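Side-chain contacts in putative isohexenylglutaconyl-CoA hydratase (Pseudomonas aeruginosa, PDB 4ZU2), which probably hydrates isohexenylglutaconyl-CoA, a coenzyme A thioester intermediate in bacterial breakdown of acyclic terpenes such as citronellate, as a member of the crotonase family: residues A41-V46 against R53-R58; S124-A129 against E198-Q203; F152-R155 against Q161-R164. All coordinates share one frame; numbering follows the deposited sequence.

Contact 1: A41-V46 against R53-R58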
ATOM      1  N   ALA A  41      -9.204   5.048 -28.678  1.00 23.89           N
ATOM      2  CA  ALA A  41      -9.200   4.393 -29.991  1.00 18.20           C
ATOM      3  C   ALA A  41      -7.876   3.738 -30.275  1.00 17.92           C
ATOM      4  O   ALA A  41      -7.836   2.642 -30.817  1.00 26.86           O
ATOM      5  CB  ALA A  41      -9.526   5.410 -31.114  1.00 20.59           C
ATOM      6  N   VAL A  42      -6.790   4.436 -29.947  1.00 21.30           N
ATOM      7  CA  VAL A  42      -5.445   3.907 -30.085  1.00 24.08           C
ATOM      8  C   VAL A  42      -5.215   2.694 -29.167  1.00 25.59           C
ATOM      9  O   VAL A  42      -4.637   1.699 -29.586  1.00 23.46           O
ATOM     10  CB  VAL A  42      -4.375   5.000 -29.801  1.00 29.01           C
ATOM     11  CG1 VAL A  42      -2.998   4.385 -29.640  1.00 25.79           C
ATOM     12  CG2 VAL A  42      -4.338   6.038 -30.915  1.00 26.30           C
ATOM     13  N   LEU A  43      -5.681   2.765 -27.924  1.00 29.32           N
ATOM     14  CA  LEU A  43      -5.464   1.670 -26.989  1.00 23.87           C
ATOM     15  C   LEU A  43      -6.198   0.419 -27.465  1.00 24.92           C
ATOM     16  O   LEU A  43      -5.694  -0.691 -27.293  1.00 21.51           O
ATOM     17  CB  LEU A  43      -5.868   2.065 -25.559  1.00 25.22           C
ATOM     18  CG  LEU A  43      -4.941   3.097 -24.869  1.00 25.36           C
ATOM     19  CD1 LEU A  43      -5.527   3.645 -23.563  1.00 23.86           C
ATOM     20  CD2 LEU A  43      -3.591   2.545 -24.602  1.00 25.07           C
ATOM     21  N   ALA A  44      -7.379   0.584 -28.063  1.00 23.28           N
ATOM     22  CA  ALA A  44      -8.145  -0.561 -28.549  1.00 20.22           C
ATOM     23  C   ALA A  44      -7.522  -1.131 -29.812  1.00 29.76           C
ATOM     24  O   ALA A  44      -7.568  -2.352 -30.058  1.00 34.02           O
ATOM     25  CB  ALA A  44      -9.587  -0.163 -28.814  1.00 21.52           C
ATOM     26  N   ALA A  45      -6.937  -0.241 -30.614  1.00 27.97           N
ATOM     27  CA  ALA A  45      -6.217  -0.639 -31.826  1.00 24.87           C
ATOM     28  C   ALA A  45      -5.130  -1.681 -31.571  1.00 28.27           C
ATOM     29  O   ALA A  45      -4.979  -2.643 -32.334  1.00 30.43           O
ATOM     30  CB  ALA A  45      -5.566   0.590 -32.480  1.00 25.89           C
ATOM     31  N   VAL A  46      -4.346  -1.461 -30.527  1.00 22.87           N
ATOM     32  CA  VAL A  46      -3.188  -2.306 -30.236  1.00 23.89           C
ATOM     33  C   VAL A  46      -3.423  -3.349 -29.106  1.00 23.02           C
ATOM     34  O   VAL A  46      -2.599  -4.244 -28.868  1.00 27.31           O
ATOM     35  CB  VAL A  46      -1.968  -1.435 -29.871  1.00 19.71           C
ATOM     36  CG1 VAL A  46      -1.779  -0.252 -30.869  1.00 19.18           C
ATOM     37  CG2 VAL A  46      -2.051  -0.929 -28.433  1.00 18.23           C
ATOM     38  N   ARG A  53       4.575  -3.931 -27.846  1.00 24.98           N
ATOM     39  CA  ARG A  53       5.006  -4.510 -26.560  1.00 22.15           C
ATOM     40  C   ARG A  53       5.128  -3.414 -25.505  1.00 25.75           C
ATOM     41  O   ARG A  53       5.156  -3.698 -24.310  1.00 20.67           O
ATOM     42  CB  ARG A  53       6.392  -5.154 -26.714  1.00 27.89           C
ATOM     43  CG  ARG A  53       6.494  -6.271 -27.743  1.00 33.59           C
ATOM     44  CD  ARG A  53       7.957  -6.637 -28.045  1.00 36.33           C
ATOM     45  NE  ARG A  53       8.660  -7.193 -26.885  1.00 33.88           N
ATOM     46  CZ  ARG A  53       9.942  -7.568 -26.875  1.00 38.77           C
ATOM     47  NH1 ARG A  53      10.728  -7.448 -27.957  1.00 39.05           N
ATOM     48  NH2 ARG A  53      10.456  -8.063 -25.764  1.00 38.27           N
ATOM     49  N   ALA A  54       5.253  -2.159 -25.955  1.00 28.13           N
ATOM     50  CA  ALA A  54       5.322  -1.034 -25.034  1.00 24.96           C
ATOM     51  C   ALA A  54       4.641   0.247 -25.579  1.00 23.21           C
ATOM     52  O   ALA A  54       4.517   0.454 -26.784  1.00 15.36           O
ATOM     53  CB  ALA A  54       6.742  -0.762 -24.627  1.00 24.68           C
ATOM     54  N   LEU A  55       4.147   1.059 -24.654  1.00 19.02           N
ATOM     55  CA  LEU A  55       3.590   2.346 -24.979  1.00 24.52           C
ATOM     56  C   LEU A  55       4.332   3.361 -24.141  1.00 23.82           C
ATOM     57  O   LEU A  55       4.591   3.129 -22.951  1.00 29.28           O
ATOM     58  CB  LEU A  55       2.095   2.420 -24.687  1.00 18.89           C
ATOM     59  CG  LEU A  55       1.276   1.275 -25.308  1.00 24.05           C
ATOM     60  CD1 LEU A  55      -0.136   1.214 -24.698  1.00 19.09           C
ATOM     61  CD2 LEU A  55       1.223   1.380 -26.826  1.00 25.72           C
ATOM     62  N   VAL A  56       4.716   4.457 -24.796  1.00 18.58           N
ATOM     63  CA  VAL A  56       5.304   5.601 -24.116  1.00 23.64           C
ATOM     64  C   VAL A  56       4.368   6.785 -24.311  1.00 22.46           C
ATOM     65  O   VAL A  56       3.866   7.049 -25.385  1.00 25.69           O
ATOM     66  CB  VAL A  56       6.729   5.891 -24.600  1.00 29.40           C
ATOM     67  CG1 VAL A  56       7.408   6.829 -23.628  1.00 29.75           C
ATOM     68  CG2 VAL A  56       7.524   4.591 -24.707  1.00 25.54           C
ATOM     69  N   LEU A  57       4.078   7.425 -23.208  1.00 20.05           N
ATOM     70  CA  LEU A  57       3.035   8.362 -23.119  1.00 22.29           C
ATOM     71  C   LEU A  57       3.729   9.620 -22.697  1.00 27.39           C
ATOM     72  O   LEU A  57       4.428   9.641 -21.686  1.00 25.49           O
ATOM     73  CB  LEU A  57       2.025   7.913 -22.071  1.00 25.12           C
ATOM     74  CG  LEU A  57       0.794   8.804 -21.977  1.00 30.25           C
ATOM     75  CD1 LEU A  57       0.158   9.029 -23.322  1.00 29.09           C
ATOM     76  CD2 LEU A  57      -0.216   8.192 -20.997  1.00 31.34           C
ATOM     77  N   ARG A  58       3.566  10.658 -23.508  1.00 29.60           N
ATOM     78  CA  ARG A  58       4.357  11.862 -23.336  1.00 34.85           C
ATOM     79  C   ARG A  58       3.590  13.106 -23.787  1.00 27.23           C
ATOM     80  O   ARG A  58       2.600  13.020 -24.500  1.00 33.27           O
ATOM     81  CB  ARG A  58       5.685  11.735 -24.102  1.00 40.92           C
ATOM     82  CG  ARG A  58       6.853  12.425 -23.405  1.00 42.78           C
ATOM     83  CD  ARG A  58       8.165  12.349 -24.187  1.00 50.27           C
ATOM     84  NE  ARG A  58       7.981  12.297 -25.640  1.00 58.83           N
ATOM     85  CZ  ARG A  58       8.496  11.366 -26.447  1.00 64.53           C
ATOM     86  NH1 ARG A  58       9.262  10.366 -25.979  1.00 56.68           N
ATOM     87  NH2 ARG A  58       8.248  11.447 -27.753  1.00 68.30           N
TER
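L43 and L55 meet through their methyl ends because each leucine sets CG opposite its own carbonyl carbon, with chi1 of -70° in L43 and -52° in L55, and then extends through a near-trans chi2. In L43 this matters most: its CB leaves the helix beside the strand rather than straight at it, and the torsions bring CD2 back to touch L55 CD1 at 3.7 Å. The two side chains meet at a slant. V46, one turn further along the helix, points at the strand directly; its chi1 of -46° places CG2 between the backbone N and the carbonyl carbon, and this methyl comes to 4.3 Å from L55 CD2. L55 therefore divides its fork between two helix residues, CD1 for L43 and CD2 for V46.

The CA atoms of L43 and L55 lie 9.3 Å apart, and L43, which starts off-line, needs the length of a leucine to close that gap. V46 is aimed at the strand and makes do with a short branch, though it reaches L55 less closely. No hydrogen bond links the two segments, so the union is purely apolar. The patch continues onto L18 of strand 17-22, touched by V46 and L55, and onto L105 of strand 104-109, which L55 also touches. On the other face of the strand, A54 and V56 turn to helix 190-205, where L201, L204 and L197 receive them. Helix 33-47 thus covers one face of the sheet as the connection of a beta-alpha-beta crossover between the parallel neighbours 17-22 and 54-59, part of the ClpP/crotonase fold.

Contact 2: S124-A129 against E198-Q203; sequences SDVAIA and EETLEQ
T200 faces both V126 and I128, and its two branches make the whole close contact. With chi1 at -64°, CG2 stands opposite the backbone N and meets V126 CG1 tip to tip at 4.1 Å. OG1 goes to the other side, where I128 CD1 passes it at 4.1 Å as the two side chains slide by one another in opposite directions. That hydroxyl is buried against apolar neighbours, but it is hydrogen-bonded to R196 O one turn earlier in its own helix, which satisfies the polar atom inside the helix and lets the residue present an otherwise apolar surface to the strand. The beta-branched V126 and I128 suit a strand, and, two residues apart, both face the helix.

The far side of the helix is quite different. E198, E199 and E202 are exposed and take no part in the packing; their acidic ends suit a surface bordered by solvent. D125, in the loop just before strand 126-130, is instead held by salt bridges to K216 and to R163 of a neighbouring subunit. Strand 126-130 runs between the parallel strands 104-109 and 185-187, and helix 190-205 lies over this part of the sheet, with F185 of the outer strand touching V126, I128 and T200 alike.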
ATOM      1  N   SER A 124       0.202   4.058 -15.166  1.00 12.57           N
ATOM      2  CA  SER A 124       1.356   3.560 -15.904  1.00 15.33           C
ATOM      3  C   SER A 124       2.028   2.375 -15.147  1.00 13.89           C
ATOM      4  O   SER A 124       1.997   2.314 -13.904  1.00 14.03           O
ATOM      5  CB  SER A 124       2.359   4.701 -16.132  1.00 14.23           C
ATOM      6  OG  SER A 124       2.822   5.221 -14.900  1.00 14.92           O
ATOM      7  N   ASP A 125       2.630   1.452 -15.890  1.00 18.19           N
ATOM      8  CA  ASP A 125       3.532   0.443 -15.294  1.00 17.52           C
ATOM      9  C   ASP A 125       4.877   1.064 -14.856  1.00 25.85           C
ATOM     10  O   ASP A 125       5.448   0.672 -13.862  1.00 25.41           O
ATOM     11  CB  ASP A 125       3.804  -0.705 -16.255  1.00 21.36           C
ATOM     12  CG  ASP A 125       2.547  -1.401 -16.709  1.00 20.73           C
ATOM     13  OD1 ASP A 125       1.750  -1.789 -15.830  1.00 22.19           O
ATOM     14  OD2 ASP A 125       2.362  -1.554 -17.930  1.00 20.78           O
ATOM     15  N   VAL A 126       5.340   2.054 -15.597  1.00 26.39           N
ATOM     16  CA  VAL A 126       6.548   2.790 -15.268  1.00 24.68           C
ATOM     17  C   VAL A 126       6.367   4.302 -15.569  1.00 15.77           C
ATOM     18  O   VAL A 126       6.036   4.717 -16.687  1.00 17.31           O
ATOM     19  CB  VAL A 126       7.783   2.195 -16.030  1.00 35.00           C
ATOM     20  CG1 VAL A 126       9.116   2.812 -15.533  1.00 40.04           C
ATOM     21  CG2 VAL A 126       7.827   0.699 -15.860  1.00 32.02           C
ATOM     22  N   ALA A 127       6.526   5.107 -14.534  1.00 16.13           N
ATOM     23  CA  ALA A 127       6.533   6.575 -14.643  1.00 22.05           C
ATOM     24  C   ALA A 127       7.939   7.129 -14.333  1.00 27.28           C
ATOM     25  O   ALA A 127       8.560   6.796 -13.293  1.00 31.07           O
ATOM     26  CB  ALA A 127       5.567   7.155 -13.703  1.00 15.29           C
ATOM     27  N   ILE A 128       8.433   7.940 -15.257  1.00 27.98           N
ATOM     28  CA  ILE A 128       9.711   8.632 -15.129  1.00 21.52           C
ATOM     29  C   ILE A 128       9.409  10.144 -15.160  1.00 22.97           C
ATOM     30  O   ILE A 128       8.917  10.644 -16.156  1.00 26.10           O
ATOM     31  CB  ILE A 128      10.638   8.261 -16.313  1.00 26.03           C
ATOM     32  CG1 ILE A 128      10.893   6.738 -16.377  1.00 22.07           C
ATOM     33  CG2 ILE A 128      11.964   9.004 -16.216  1.00 24.44           C
ATOM     34  CD1 ILE A 128      11.091   6.185 -17.766  1.00 19.65           C
ATOM     35  N   ALA A 129       9.698  10.868 -14.082  1.00 19.33           N
ATOM     36  CA  ALA A 129       9.357  12.297 -14.020  1.00 21.97           C
ATOM     37  C   ALA A 129      10.593  13.177 -14.037  1.00 29.07           C
ATOM     38  O   ALA A 129      11.678  12.773 -13.583  1.00 26.64           O
ATOM     39  CB  ALA A 129       8.558  12.596 -12.788  1.00 22.28           C
ATOM     40  N   GLU A 198      15.072   4.780 -22.330  1.00 37.87           N
ATOM     41  CA  GLU A 198      15.648   3.749 -23.164  1.00 38.83           C
ATOM     42  C   GLU A 198      16.208   2.581 -22.302  1.00 23.70           C
ATOM     43  O   GLU A 198      16.277   1.448 -22.766  1.00 28.56           O
ATOM     44  CB  GLU A 198      16.712   4.342 -24.097  1.00 40.30           C
ATOM     45  CG  GLU A 198      17.446   3.282 -24.916  1.00 44.29           C
ATOM     46  CD  GLU A 198      16.499   2.309 -25.637  1.00 48.78           C
ATOM     47  OE1 GLU A 198      15.630   2.793 -26.412  1.00 46.33           O
ATOM     48  OE2 GLU A 198      16.631   1.060 -25.424  1.00 50.60           O
ATOM     49  N   GLU A 199      16.633   2.850 -21.071  1.00 21.81           N
ATOM     50  CA  GLU A 199      17.074   1.759 -20.210  1.00 33.28           C
ATOM     51  C   GLU A 199      15.879   0.829 -19.943  1.00 34.44           C
ATOM     52  O   GLU A 199      15.935  -0.373 -20.227  1.00 31.94           O
ATOM     53  CB  GLU A 199      17.642   2.289 -18.915  1.00 40.42           C
ATOM     54  CG  GLU A 199      18.114   1.200 -17.993  1.00 55.81           C
ATOM     55  CD  GLU A 199      19.072   0.215 -18.663  1.00 66.69           C
ATOM     56  OE1 GLU A 199      19.855   0.650 -19.554  1.00 70.50           O
ATOM     57  OE2 GLU A 199      19.043  -0.988 -18.288  1.00 64.43           O
ATOM     58  N   THR A 200      14.787   1.430 -19.461  1.00 33.57           N
ATOM     59  CA  THR A 200      13.522   0.742 -19.186  1.00 28.13           C
ATOM     60  C   THR A 200      13.104  -0.075 -20.395  1.00 26.84           C
ATOM     61  O   THR A 200      12.754  -1.235 -20.284  1.00 29.38           O
ATOM     62  CB  THR A 200      12.420   1.748 -18.890  1.00 26.35           C
ATOM     63  OG1 THR A 200      12.734   2.473 -17.689  1.00 21.70           O
ATOM     64  CG2 THR A 200      11.045   1.066 -18.747  1.00 30.70           C
ATOM     65  N   LEU A 201      13.193   0.523 -21.561  1.00 28.38           N
ATOM     66  CA  LEU A 201      12.761  -0.147 -22.774  1.00 28.24           C
ATOM     67  C   LEU A 201      13.651  -1.322 -23.134  1.00 29.39           C
ATOM     68  O   LEU A 201      13.191  -2.267 -23.752  1.00 34.23           O
ATOM     69  CB  LEU A 201      12.682   0.828 -23.938  1.00 21.05           C
ATOM     70  CG  LEU A 201      11.499   1.809 -23.911  1.00 32.35           C
ATOM     71  CD1 LEU A 201      11.595   2.785 -25.099  1.00 30.79           C
ATOM     72  CD2 LEU A 201      10.123   1.085 -23.927  1.00 33.09           C
ATOM     73  N   GLU A 202      14.914  -1.288 -22.749  1.00 26.66           N
ATOM     74  CA  GLU A 202      15.761  -2.409 -23.093  1.00 32.43           C
ATOM     75  C   GLU A 202      15.508  -3.520 -22.066  1.00 31.96           C
ATOM     76  O   GLU A 202      15.543  -4.680 -22.407  1.00 31.36           O
ATOM     77  CB  GLU A 202      17.228  -2.008 -23.214  1.00 36.80           C
ATOM     78  CG  GLU A 202      17.972  -2.942 -24.144  1.00 49.51           C
ATOM     79  CD  GLU A 202      17.689  -2.703 -25.609  1.00 55.65           C
ATOM     80  OE1 GLU A 202      17.567  -1.520 -25.992  1.00 56.83           O
ATOM     81  OE2 GLU A 202      17.564  -3.707 -26.361  1.00 56.92           O
ATOM     82  N   GLN A 203      15.200  -3.158 -20.820  1.00 30.28           N
ATOM     83  CA  GLN A 203      14.774  -4.163 -19.845  1.00 31.50           C
ATOM     84  C   GLN A 203      13.526  -4.894 -20.296  1.00 34.52           C
ATOM     85  O   GLN A 203      13.381  -6.099 -20.100  1.00 36.85           O
ATOM     86  CB  GLN A 203      14.500  -3.526 -18.504  1.00 30.11           C
ATOM     87  CG  GLN A 203      15.737  -2.925 -17.903  1.00 31.92           C
ATOM     88  CD  GLN A 203      15.458  -2.234 -16.590  1.00 34.36           C
ATOM     89  OE1 GLN A 203      14.652  -1.313 -16.509  1.00 34.32           O
ATOM     90  NE2 GLN A 203      16.111  -2.694 -15.546  1.00 36.97           N
TER

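Contact 3: F152-R155 against Q161-R164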
ATOM      1  N   PHE A 152      -7.798   5.122  -8.621  1.00 21.05           N
ATOM      2  CA  PHE A 152      -6.518   4.869  -9.208  1.00 16.69           C
ATOM      3  C   PHE A 152      -5.364   5.503  -8.369  1.00 17.57           C
ATOM      4  O   PHE A 152      -4.251   4.987  -8.326  1.00 12.97           O
ATOM      5  CB  PHE A 152      -6.500   5.274 -10.678  1.00 12.74           C
ATOM      6  CG  PHE A 152      -7.459   4.483 -11.554  1.00 15.54           C
ATOM      7  CD1 PHE A 152      -7.158   3.184 -11.943  1.00 16.54           C
ATOM      8  CD2 PHE A 152      -8.641   5.070 -12.017  1.00 12.03           C
ATOM      9  CE1 PHE A 152      -8.019   2.483 -12.759  1.00 13.37           C
ATOM     10  CE2 PHE A 152      -9.517   4.377 -12.787  1.00 13.12           C
ATOM     11  CZ  PHE A 152      -9.218   3.079 -13.172  1.00 16.19           C
ATOM     12  N   VAL A 153      -5.649   6.575  -7.661  1.00 14.88           N
ATOM     13  CA  VAL A 153      -4.627   7.185  -6.843  1.00 19.88           C
ATOM     14  C   VAL A 153      -4.463   6.415  -5.521  1.00 20.77           C
ATOM     15  O   VAL A 153      -3.354   6.287  -5.018  1.00 22.05           O
ATOM     16  CB  VAL A 153      -4.873   8.698  -6.579  1.00 19.18           C
ATOM     17  CG1 VAL A 153      -6.122   8.928  -5.751  1.00 22.57           C
ATOM     18  CG2 VAL A 153      -3.653   9.336  -5.869  1.00 14.84           C
ATOM     19  N   VAL A 154      -5.557   5.942  -4.947  1.00 17.50           N
ATOM     20  CA  VAL A 154      -5.467   5.106  -3.744  1.00 19.74           C
ATOM     21  C   VAL A 154      -4.702   3.824  -4.114  1.00 21.55           C
ATOM     22  O   VAL A 154      -3.799   3.408  -3.404  1.00 15.39           O
ATOM     23  CB  VAL A 154      -6.871   4.764  -3.208  1.00 18.61           C
ATOM     24  CG1 VAL A 154      -6.788   3.771  -2.037  1.00 20.44           C
ATOM     25  CG2 VAL A 154      -7.603   6.036  -2.855  1.00 11.21           C
ATOM     26  N   ARG A 155      -5.010   3.242  -5.274  1.00 26.45           N
ATOM     27  CA  ARG A 155      -4.237   2.095  -5.770  1.00 21.35           C
ATOM     28  C   ARG A 155      -2.764   2.481  -6.001  1.00 22.74           C
ATOM     29  O   ARG A 155      -1.866   1.682  -5.762  1.00 15.32           O
ATOM     30  CB  ARG A 155      -4.869   1.520  -7.042  1.00 29.10           C
ATOM     31  CG  ARG A 155      -6.018   0.582  -6.734  1.00 29.81           C
ATOM     32  CD  ARG A 155      -7.057   0.428  -7.822  1.00 36.36           C
ATOM     33  NE  ARG A 155      -8.323   0.136  -7.141  1.00 35.27           N
ATOM     34  CZ  ARG A 155      -9.136  -0.868  -7.416  1.00 32.99           C
ATOM     35  NH1 ARG A 155      -8.882  -1.701  -8.426  1.00 37.78           N
ATOM     36  NH2 ARG A 155     -10.230  -1.034  -6.681  1.00 35.15           N
ATOM     37  N   GLN A 161      -1.532   8.534   1.583  1.00 23.00           N
ATOM     38  CA  GLN A 161      -1.052   9.659   0.841  1.00 22.64           C
ATOM     39  C   GLN A 161      -2.141  10.335   0.034  1.00 19.47           C
ATOM     40  O   GLN A 161      -2.095  11.534  -0.150  1.00 14.58           O
ATOM     41  CB  GLN A 161       0.111   9.261  -0.029  1.00 28.31           C
ATOM     42  CG  GLN A 161       1.377   9.063   0.772  1.00 31.33           C
ATOM     43  CD  GLN A 161       1.788  10.297   1.517  1.00 33.45           C
ATOM     44  OE1 GLN A 161       1.273  11.410   1.298  1.00 44.88           O
ATOM     45  NE2 GLN A 161       2.734  10.127   2.383  1.00 30.21           N
ATOM     46  N   ALA A 162      -3.128   9.561  -0.406  1.00 16.14           N
ATOM     47  CA  ALA A 162      -4.110  10.042  -1.364  1.00 14.26           C
ATOM     48  C   ALA A 162      -4.998  11.029  -0.696  1.00 19.21           C
ATOM     49  O   ALA A 162      -5.320  12.065  -1.294  1.00 17.00           O
ATOM     50  CB  ALA A 162      -4.968   8.903  -1.968  1.00  3.23           C
ATOM     51  N   ARG A 163      -5.396  10.705   0.534  1.00 20.01           N
ATOM     52  CA  ARG A 163      -6.261  11.588   1.302  1.00 13.64           C
ATOM     53  C   ARG A 163      -5.664  12.995   1.453  1.00 23.68           C
ATOM     54  O   ARG A 163      -6.391  13.957   1.349  1.00 24.94           O
ATOM     55  CB  ARG A 163      -6.669  10.984   2.648  1.00 12.62           C
ATOM     56  CG  ARG A 163      -5.536  10.603   3.621  1.00 14.58           C
ATOM     57  CD  ARG A 163      -5.942   9.461   4.489  1.00 16.60           C
ATOM     58  NE  ARG A 163      -7.139   9.762   5.275  1.00 15.88           N
ATOM     59  CZ  ARG A 163      -7.647   8.961   6.202  1.00 20.56           C
ATOM     60  NH1 ARG A 163      -7.092   7.767   6.481  1.00 21.69           N
ATOM     61  NH2 ARG A 163      -8.723   9.341   6.846  1.00 22.87           N
ATOM     62  N   ARG A 164      -4.345  13.114   1.644  1.00 27.18           N
ATOM     63  CA  ARG A 164      -3.718  14.414   1.830  1.00 21.32           C
ATOM     64  C   ARG A 164      -3.708  15.174   0.525  1.00 17.04           C
ATOM     65  O   ARG A 164      -4.045  16.328   0.515  1.00 23.67           O
ATOM     66  CB  ARG A 164      -2.272  14.298   2.352  1.00 24.76           C
ATOM     67  CG  ARG A 164      -1.563  15.636   2.510  1.00 29.22           C
ATOM     68  CD  ARG A 164      -0.170  15.518   3.156  1.00 27.98           C
ATOM     69  NE  ARG A 164       0.853  15.162   2.190  1.00 25.96           N
ATOM     70  CZ  ARG A 164       1.401  15.992   1.308  1.00 25.07           C
ATOM     71  NH1 ARG A 164       1.044  17.255   1.255  1.00 29.57           N
ATOM     72  NH2 ARG A 164       2.336  15.558   0.478  1.00 28.25           N
TER
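V153, V154 and A162 meet with no flat group between them, for the planar side chains all lead elsewhere. The F152 ring goes to helix 81-99 of its own chain, where it packs on L95, E96 and Q99. R163 sets out with its CB away from the facing helix, and its NH1 makes a hydrogen bond with OE1 of Q99 of a neighbouring subunit. The amide of Q161 also turns off, its side chain touching L180.

What remains is a single methyl received by two valines. A162 CB points at the facing helix and lies 4.0 Å from V153 CG1, with V153 CG2 scarcely farther. V154 CG2 reaches the same methyl from the next residue along, also at 4.0 Å. V153 turns both branches to the methyl by a chi1 of 65°, which tucks CG1 between its backbone N and carbonyl carbon. Alanine fits because the backbones come close: the CA atoms of V154 and A162 are 5.6 Å apart, and a short side chain lets the helices approach. Helices 149-157 and 159-168, consecutive and joined by a very short link, are thereby closed against each other at the subunit interface of the crotonase-type trimer.

Contacts 1 and 2 belong to one sheet and lie 14 Å apart between centres; they touch where A54 CB packs on L201 CD2 at 3.9 Å. Together they show helices covering both faces of that sheet: helix 33-47 on one, helix 190-205 on the other. Contact 3 is nested in the chain between the two halves of contact 2, yet its centre is 22 Å from that of contact 2 and 25 Å from that of contact 1. Within one subunit it touches neither. Between subunits the relation is closer, since contacts 2 and 3 meet across a subunit boundary, joining the loop before strand 126-130 to the helix pair of a neighbouring copy.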